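Local coordinates for protein endoglucanase (Clostridium thermocellum, PDB 2YIK) that probably hydrolyses internal beta-1,4-glucosidic bonds of cellulose, as a family 9 glycoside hydrolase that ends in a dockerin type I domain, at residues Q45-F50 with A504-C509; W136-Y139 with Q144-A147. One frame throughout, in Å; residues are numbered along the deposited sequence.

Overall arrangement
Starting near the N terminus, the chain passes through helix 40-47 and the turn into helix 49-54, and this region waits some 450 residues for its partner, helix 499-516. Interaction 1 therefore closes a loop around nearly the whole family 9 catalytic domain, joining its beginning to its last long helix. Interaction 2 is nested inside that loop and is purely local: after helix 124-140 and a short break comes the short helix 142-147, whose Phe145 side chain reaches the flank of helix 124-140. The two centres lie about 11 Å apart, and the contacts touch. Phe145 of interaction 2 packs with its ring atoms CZ and CE2 against Val506 CG1 and Met48 CE of interaction 1, so one hydrophobic layer runs through both.

Interaction 1: Q45-F50 with A504-C509; sequences QYSMFF and AFVGAC
Ser47 packs against Phe505 and Val506 in a buried, side-chain contact that joins helix 40-47, the first of the modelled chain, to helix 499-516, the last long helix of the catalytic domain. Family 9 catalytic domains are (alpha/alpha)6 barrels, and this contact ties the two ends of that fold together. No hydrogen bond crosses it. The backbones come close, with Ser47 CA 5.6 Å from Val506 CA, and the small serine permits this: its CB points at the facing helix and fits between two larger side chains. On one flank Ser47 CB lies 3.5 Å from Phe505 CE2, approaching that ring obliquely. On the other, Ser47 OG is 3.4 Å from Val506 CG2. Met48 adds an apolar contact, its CG 4.0 Å from Val506 CG1, the two side chains crossing at about a right angle. Phe505 has CG anti to its backbone N (chi1 170°), which carries the ring across to Ser47 from a bond heading neither toward nor away from residues 45-50. Beyond these two segments, Phe505 also rests on Thr397 and Met425, while Val506 and Cys509 reach Leu44. A hydroxyl facing a valine methyl would be costly without a partner, but Ser47 OG is hydrogen-bonded to Leu44 O, one turn back. Cohesion across the interface is thus left to van der Waals packing, in which even the serine hydroxyl lies against a methyl.

Interaction 2: W136-Y139 with Q144-A147; sequences WGYY and QFRA
Tyr138 and Phe145 form a T-shaped aromatic pair across the corner between helix 124-140 and the short helix 142-147. The tyrosine supplies the edge and the phenylalanine the face: the ring planes stand at 90° and the centroids are 5.0 Å apart. Tyr138 CD1 sits over the centre of the Phe145 ring, 3.5 Å from Phe145 CG, while Tyr138 CE1 reaches back to Phe145 CB at 3.8 Å. In Phe145, CG lies anti to the carbonyl carbon (chi1 -79°), continuing a CB that already points at helix 124-140. In Tyr138, CG lies opposite the backbone N (chi1 -174°), which sends the ring over the Phe145 face, and its turn about CB-CG presents the CD1-CE1 edge. Phe145 CE1 also comes within 3.8 Å of Gly137 O. Tyrosine suits its place because its buried ring can end in a polar group: Tyr138 OH is hydrogen-bonded to Glu155 OE2. Lys142, at the start of helix 142-147, makes a cation-pi contact with the same ring. This is plain packing between consecutive helices of the catalytic domain, away from its metal sites; helix 151-167 covers both aromatics through Ala154, and Asn232 of helix 216-233 meets the tyrosine.

Interaction 1: Q45-F50 with A504-C509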
ATOM      1  N   GLN A  45       0.778   6.646  15.725  1.00 28.97           N
ATOM      2  CA  GLN A  45       2.217   6.695  15.941  1.00 29.36           C
ATOM      3  C   GLN A  45       2.844   5.324  15.755  1.00 28.83           C
ATOM      4  O   GLN A  45       3.767   5.152  14.957  1.00 28.97           O
ATOM      5  CB  GLN A  45       2.522   7.210  17.349  1.00 31.57           C
ATOM      6  CG  GLN A  45       3.954   6.979  17.787  1.00 32.47           C
ATOM      7  CD  GLN A  45       4.182   7.316  19.257  1.00 35.27           C
ATOM      8  OE1 GLN A  45       3.351   7.005  20.113  1.00 33.76           O
ATOM      9  NE2 GLN A  45       5.319   7.937  19.555  1.00 34.61           N
ATOM     10  N   TYR A  46       2.338   4.346  16.498  1.00 28.03           N
ATOM     11  CA  TYR A  46       2.854   2.989  16.418  1.00 28.65           C
ATOM     12  C   TYR A  46       2.716   2.341  15.041  1.00 29.01           C
ATOM     13  O   TYR A  46       3.641   1.678  14.574  1.00 29.00           O
ATOM     14  CB  TYR A  46       2.165   2.105  17.464  1.00 30.10           C
ATOM     15  CG  TYR A  46       2.780   2.167  18.847  1.00 31.07           C
ATOM     16  CD1 TYR A  46       3.035   3.390  19.465  1.00 30.81           C
ATOM     17  CD2 TYR A  46       3.087   1.001  19.546  1.00 30.76           C
ATOM     18  CE1 TYR A  46       3.579   3.453  20.740  1.00 32.75           C
ATOM     19  CE2 TYR A  46       3.634   1.049  20.826  1.00 32.00           C
ATOM     20  CZ  TYR A  46       3.876   2.279  21.418  1.00 32.72           C
ATOM     21  OH  TYR A  46       4.401   2.339  22.690  1.00 31.69           O
ATOM     22  N   SER A  47       1.573   2.538  14.389  1.00 28.95           N
ATOM     23  CA  SER A  47       1.319   1.917  13.085  1.00 28.35           C
ATOM     24  C   SER A  47       2.426   2.039  12.039  1.00 28.86           C
ATOM     25  O   SER A  47       2.674   1.092  11.294  1.00 27.71           O
ATOM     26  CB  SER A  47      -0.003   2.430  12.480  1.00 28.36           C
ATOM     27  OG  SER A  47       0.097   3.764  12.015  1.00 26.57           O
ATOM     28  N   MET A  48       3.097   3.185  11.977  1.00 29.44           N
ATOM     29  CA  MET A  48       4.143   3.372  10.974  1.00 28.69           C
ATOM     30  C   MET A  48       5.448   2.647  11.244  1.00 27.93           C
ATOM     31  O   MET A  48       6.226   2.406  10.319  1.00 27.08           O
ATOM     32  CB  MET A  48       4.409   4.864  10.753  1.00 27.29           C
ATOM     33  CG  MET A  48       3.267   5.547  10.029  1.00 30.04           C
ATOM     34  SD  MET A  48       3.423   7.331   9.825  1.00 33.79           S
ATOM     35  CE  MET A  48       2.740   7.889  11.331  1.00 31.29           C
ATOM     36  N   PHE A  49       5.693   2.283  12.497  1.00 27.38           N
ATOM     37  CA  PHE A  49       6.934   1.599  12.828  1.00 27.99           C
ATOM     38  C   PHE A  49       7.117   0.258  12.146  1.00 27.35           C
ATOM     39  O   PHE A  49       8.237  -0.240  12.064  1.00 27.57           O
ATOM     40  CB  PHE A  49       7.071   1.460  14.341  1.00 27.60           C
ATOM     41  CG  PHE A  49       7.548   2.713  14.995  1.00 28.54           C
ATOM     42  CD1 PHE A  49       8.911   2.968  15.136  1.00 29.14           C
ATOM     43  CD2 PHE A  49       6.638   3.675  15.408  1.00 27.83           C
ATOM     44  CE1 PHE A  49       9.354   4.178  15.672  1.00 30.02           C
ATOM     45  CE2 PHE A  49       7.065   4.877  15.940  1.00 27.75           C
ATOM     46  CZ  PHE A  49       8.427   5.132  16.077  1.00 29.30           C
ATOM     47  N   PHE A  50       6.033  -0.325  11.645  1.00 26.25           N
ATOM     48  CA  PHE A  50       6.169  -1.596  10.948  1.00 26.08           C
ATOM     49  C   PHE A  50       6.977  -1.346   9.689  1.00 25.18           C
ATOM     50  O   PHE A  50       7.753  -2.192   9.258  1.00 25.17           O
ATOM     51  CB  PHE A  50       4.819  -2.183  10.533  1.00 25.70           C
ATOM     52  CG  PHE A  50       4.961  -3.431   9.701  1.00 25.84           C
ATOM     53  CD1 PHE A  50       5.339  -4.633  10.287  1.00 25.40           C
ATOM     54  CD2 PHE A  50       4.750  -3.396   8.322  1.00 25.79           C
ATOM     55  CE1 PHE A  50       5.549  -5.768   9.510  1.00 26.71           C
ATOM     56  CE2 PHE A  50       4.958  -4.522   7.539  1.00 25.66           C
ATOM     57  CZ  PHE A  50       5.340  -5.716   8.134  1.00 26.35           C
ATOM     58  N   ALA A 504      -3.733   0.542   5.052  1.00 20.02           N
ATOM     59  CA  ALA A 504      -4.957   1.285   5.347  1.00 20.76           C
ATOM     60  C   ALA A 504      -5.081   1.535   6.846  1.00 19.73           C
ATOM     61  O   ALA A 504      -5.714   2.497   7.278  1.00 20.81           O
ATOM     62  CB  ALA A 504      -6.191   0.530   4.831  1.00 18.69           C
ATOM     63  N   PHE A 505      -4.463   0.660   7.630  1.00 21.97           N
ATOM     64  CA  PHE A 505      -4.481   0.760   9.088  1.00 23.02           C
ATOM     65  C   PHE A 505      -3.922   2.110   9.551  1.00 24.11           C
ATOM     66  O   PHE A 505      -4.452   2.719  10.482  1.00 24.54           O
ATOM     67  CB  PHE A 505      -3.688  -0.422   9.677  1.00 23.61           C
ATOM     68  CG  PHE A 505      -3.418  -0.320  11.159  1.00 25.97           C
ATOM     69  CD1 PHE A 505      -4.438  -0.033  12.067  1.00 25.89           C
ATOM     70  CD2 PHE A 505      -2.137  -0.563  11.649  1.00 24.67           C
ATOM     71  CE1 PHE A 505      -4.181   0.029  13.441  1.00 26.65           C
ATOM     72  CE2 PHE A 505      -1.865  -0.506  13.021  1.00 27.62           C
ATOM     73  CZ  PHE A 505      -2.889  -0.216  13.922  1.00 26.79           C
ATOM     74  N   VAL A 506      -2.873   2.589   8.892  1.00 22.74           N
ATOM     75  CA  VAL A 506      -2.287   3.870   9.266  1.00 23.09           C
ATOM     76  C   VAL A 506      -3.329   4.972   9.110  1.00 24.17           C
ATOM     77  O   VAL A 506      -3.584   5.738  10.040  1.00 24.73           O
ATOM     78  CB  VAL A 506      -1.058   4.208   8.393  1.00 24.06           C
ATOM     79  CG1 VAL A 506      -0.547   5.622   8.717  1.00 22.58           C
ATOM     80  CG2 VAL A 506       0.032   3.174   8.628  1.00 23.54           C
ATOM     81  N   GLY A 507      -3.941   5.028   7.931  1.00 24.37           N
ATOM     82  CA  GLY A 507      -4.947   6.037   7.654  1.00 24.15           C
ATOM     83  C   GLY A 507      -6.169   5.970   8.554  1.00 24.27           C
ATOM     84  O   GLY A 507      -6.732   7.010   8.917  1.00 22.41           O
ATOM     85  N   ALA A 508      -6.586   4.754   8.905  1.00 23.38           N
ATOM     86  CA  ALA A 508      -7.752   4.566   9.764  1.00 24.00           C
ATOM     87  C   ALA A 508      -7.497   5.177  11.144  1.00 23.14           C
ATOM     88  O   ALA A 508      -8.380   5.802  11.724  1.00 24.23           O
ATOM     89  CB  ALA A 508      -8.079   3.079   9.895  1.00 21.70           C
ATOM     90  N   CYS A 509      -6.290   4.982  11.666  1.00 23.62           N
ATOM     91  CA  CYS A 509      -5.923   5.540  12.964  1.00 24.20           C
ATOM     92  C   CYS A 509      -6.028   7.056  12.915  1.00 24.86           C
ATOM     93  O   CYS A 509      -6.602   7.668  13.817  1.00 24.84           O
ATOM     94  CB  CYS A 509      -4.496   5.147  13.336  1.00 25.52           C
ATOM     95  SG  CYS A 509      -4.272   3.389  13.729  1.00 25.93           S
TER

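Interaction 2: W136-Y139 with Q144-A147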
ATOM      1  N   TRP A 136      -2.474   7.827   0.457  1.00 24.71           N
ATOM      2  CA  TRP A 136      -3.916   8.104   0.353  1.00 26.04           C
ATOM      3  C   TRP A 136      -4.370   8.588   1.737  1.00 25.82           C
ATOM      4  O   TRP A 136      -5.013   9.633   1.859  1.00 25.54           O
ATOM      5  CB  TRP A 136      -4.538   6.763  -0.106  1.00 28.51           C
ATOM      6  CG  TRP A 136      -6.019   6.306  -0.023  1.00 33.21           C
ATOM      7  CD1 TRP A 136      -6.420   4.985  -0.010  1.00 33.73           C
ATOM      8  CD2 TRP A 136      -7.236   7.070  -0.112  1.00 33.20           C
ATOM      9  NE1 TRP A 136      -7.773   4.879  -0.086  1.00 33.81           N
ATOM     10  CE2 TRP A 136      -8.308   6.129  -0.140  1.00 34.90           C
ATOM     11  CE3 TRP A 136      -7.528   8.431  -0.155  1.00 32.22           C
ATOM     12  CZ2 TRP A 136      -9.637   6.516  -0.227  1.00 33.72           C
ATOM     13  CZ3 TRP A 136      -8.853   8.808  -0.241  1.00 34.64           C
ATOM     14  CH2 TRP A 136      -9.895   7.853  -0.268  1.00 38.57           C
ATOM     15  N   GLY A 137      -3.988   7.858   2.783  1.00 25.28           N
ATOM     16  CA  GLY A 137      -4.363   8.254   4.131  1.00 24.67           C
ATOM     17  C   GLY A 137      -3.723   9.563   4.584  1.00 25.82           C
ATOM     18  O   GLY A 137      -4.371  10.393   5.228  1.00 24.00           O
ATOM     19  N   TYR A 138      -2.444   9.744   4.259  1.00 25.37           N
ATOM     20  CA  TYR A 138      -1.719  10.958   4.632  1.00 26.43           C
ATOM     21  C   TYR A 138      -2.340  12.153   3.906  1.00 26.31           C
ATOM     22  O   TYR A 138      -2.487  13.230   4.474  1.00 26.42           O
ATOM     23  CB  TYR A 138      -0.233  10.812   4.269  1.00 26.72           C
ATOM     24  CG  TYR A 138       0.645  11.950   4.743  1.00 27.64           C
ATOM     25  CD1 TYR A 138       0.672  12.327   6.091  1.00 28.33           C
ATOM     26  CD2 TYR A 138       1.446  12.654   3.847  1.00 27.79           C
ATOM     27  CE1 TYR A 138       1.475  13.383   6.530  1.00 28.90           C
ATOM     28  CE2 TYR A 138       2.251  13.714   4.276  1.00 29.32           C
ATOM     29  CZ  TYR A 138       2.258  14.075   5.618  1.00 29.13           C
ATOM     30  OH  TYR A 138       3.006  15.151   6.043  1.00 28.34           O
ATOM     31  N   TYR A 139      -2.720  11.953   2.650  1.00 25.97           N
ATOM     32  CA  TYR A 139      -3.346  13.013   1.870  1.00 25.69           C
ATOM     33  C   TYR A 139      -4.684  13.438   2.481  1.00 26.83           C
ATOM     34  O   TYR A 139      -4.971  14.630   2.584  1.00 26.34           O
ATOM     35  CB  TYR A 139      -3.564  12.542   0.428  1.00 27.56           C
ATOM     36  CG  TYR A 139      -4.451  13.448  -0.409  1.00 28.82           C
ATOM     37  CD1 TYR A 139      -4.014  14.705  -0.839  1.00 29.92           C
ATOM     38  CD2 TYR A 139      -5.737  13.047  -0.755  1.00 30.02           C
ATOM     39  CE1 TYR A 139      -4.854  15.544  -1.603  1.00 29.03           C
ATOM     40  CE2 TYR A 139      -6.578  13.870  -1.505  1.00 30.50           C
ATOM     41  CZ  TYR A 139      -6.137  15.112  -1.926  1.00 30.75           C
ATOM     42  OH  TYR A 139      -7.004  15.904  -2.661  1.00 31.79           O
ATOM     43  N   GLN A 144      -4.298  15.507  11.049  1.00 30.07           N
ATOM     44  CA  GLN A 144      -4.122  14.633  12.198  1.00 30.40           C
ATOM     45  C   GLN A 144      -2.693  14.146  12.374  1.00 29.79           C
ATOM     46  O   GLN A 144      -2.234  13.988  13.502  1.00 30.51           O
ATOM     47  CB  GLN A 144      -5.079  13.442  12.113  1.00 31.59           C
ATOM     48  CG  GLN A 144      -6.532  13.786  12.434  1.00 31.35           C
ATOM     49  CD  GLN A 144      -7.154  14.770  11.447  1.00 33.81           C
ATOM     50  OE1 GLN A 144      -7.194  14.520  10.242  1.00 32.70           O
ATOM     51  NE2 GLN A 144      -7.655  15.892  11.963  1.00 34.61           N
ATOM     52  N   PHE A 145      -1.991  13.893  11.274  1.00 29.95           N
ATOM     53  CA  PHE A 145      -0.596  13.466  11.368  1.00 30.31           C
ATOM     54  C   PHE A 145       0.190  14.634  11.985  1.00 31.26           C
ATOM     55  O   PHE A 145       1.058  14.445  12.839  1.00 30.90           O
ATOM     56  CB  PHE A 145      -0.024  13.158   9.977  1.00 28.86           C
ATOM     57  CG  PHE A 145      -0.419  11.811   9.425  1.00 26.40           C
ATOM     58  CD1 PHE A 145      -1.639  11.642   8.784  1.00 25.39           C
ATOM     59  CD2 PHE A 145       0.446  10.721   9.512  1.00 24.96           C
ATOM     60  CE1 PHE A 145      -1.995  10.407   8.232  1.00 24.68           C
ATOM     61  CE2 PHE A 145       0.096   9.481   8.959  1.00 25.72           C
ATOM     62  CZ  PHE A 145      -1.124   9.330   8.320  1.00 22.78           C
ATOM     63  N   ARG A 146      -0.133  15.845  11.545  1.00 33.21           N
ATOM     64  CA  ARG A 146       0.541  17.033  12.052  1.00 36.16           C
ATOM     65  C   ARG A 146       0.211  17.279  13.509  1.00 36.43           C
ATOM     66  O   ARG A 146       1.109  17.468  14.329  1.00 36.63           O
ATOM     67  CB  ARG A 146       0.156  18.258  11.219  1.00 38.41           C
ATOM     68  CG  ARG A 146       0.891  18.300   9.901  1.00 44.27           C
ATOM     69  CD  ARG A 146       0.527  19.498   9.048  1.00 48.20           C
ATOM     70  NE  ARG A 146       1.301  19.452   7.806  1.00 53.67           N
ATOM     71  CZ  ARG A 146       1.225  20.350   6.823  1.00 56.00           C
ATOM     72  NH1 ARG A 146       0.397  21.389   6.926  1.00 56.23           N
ATOM     73  NH2 ARG A 146       1.981  20.204   5.734  1.00 55.92           N
ATOM     74  N   ALA A 147      -1.077  17.260  13.832  1.00 35.81           N
ATOM     75  CA  ALA A 147      -1.518  17.488  15.202  1.00 34.90           C
ATOM     76  C   ALA A 147      -0.859  16.513  16.169  1.00 35.00           C
ATOM     77  O   ALA A 147      -0.643  16.843  17.342  1.00 36.85           O
ATOM     78  CB  ALA A 147      -3.044  17.370  15.289  1.00 34.25           C
TER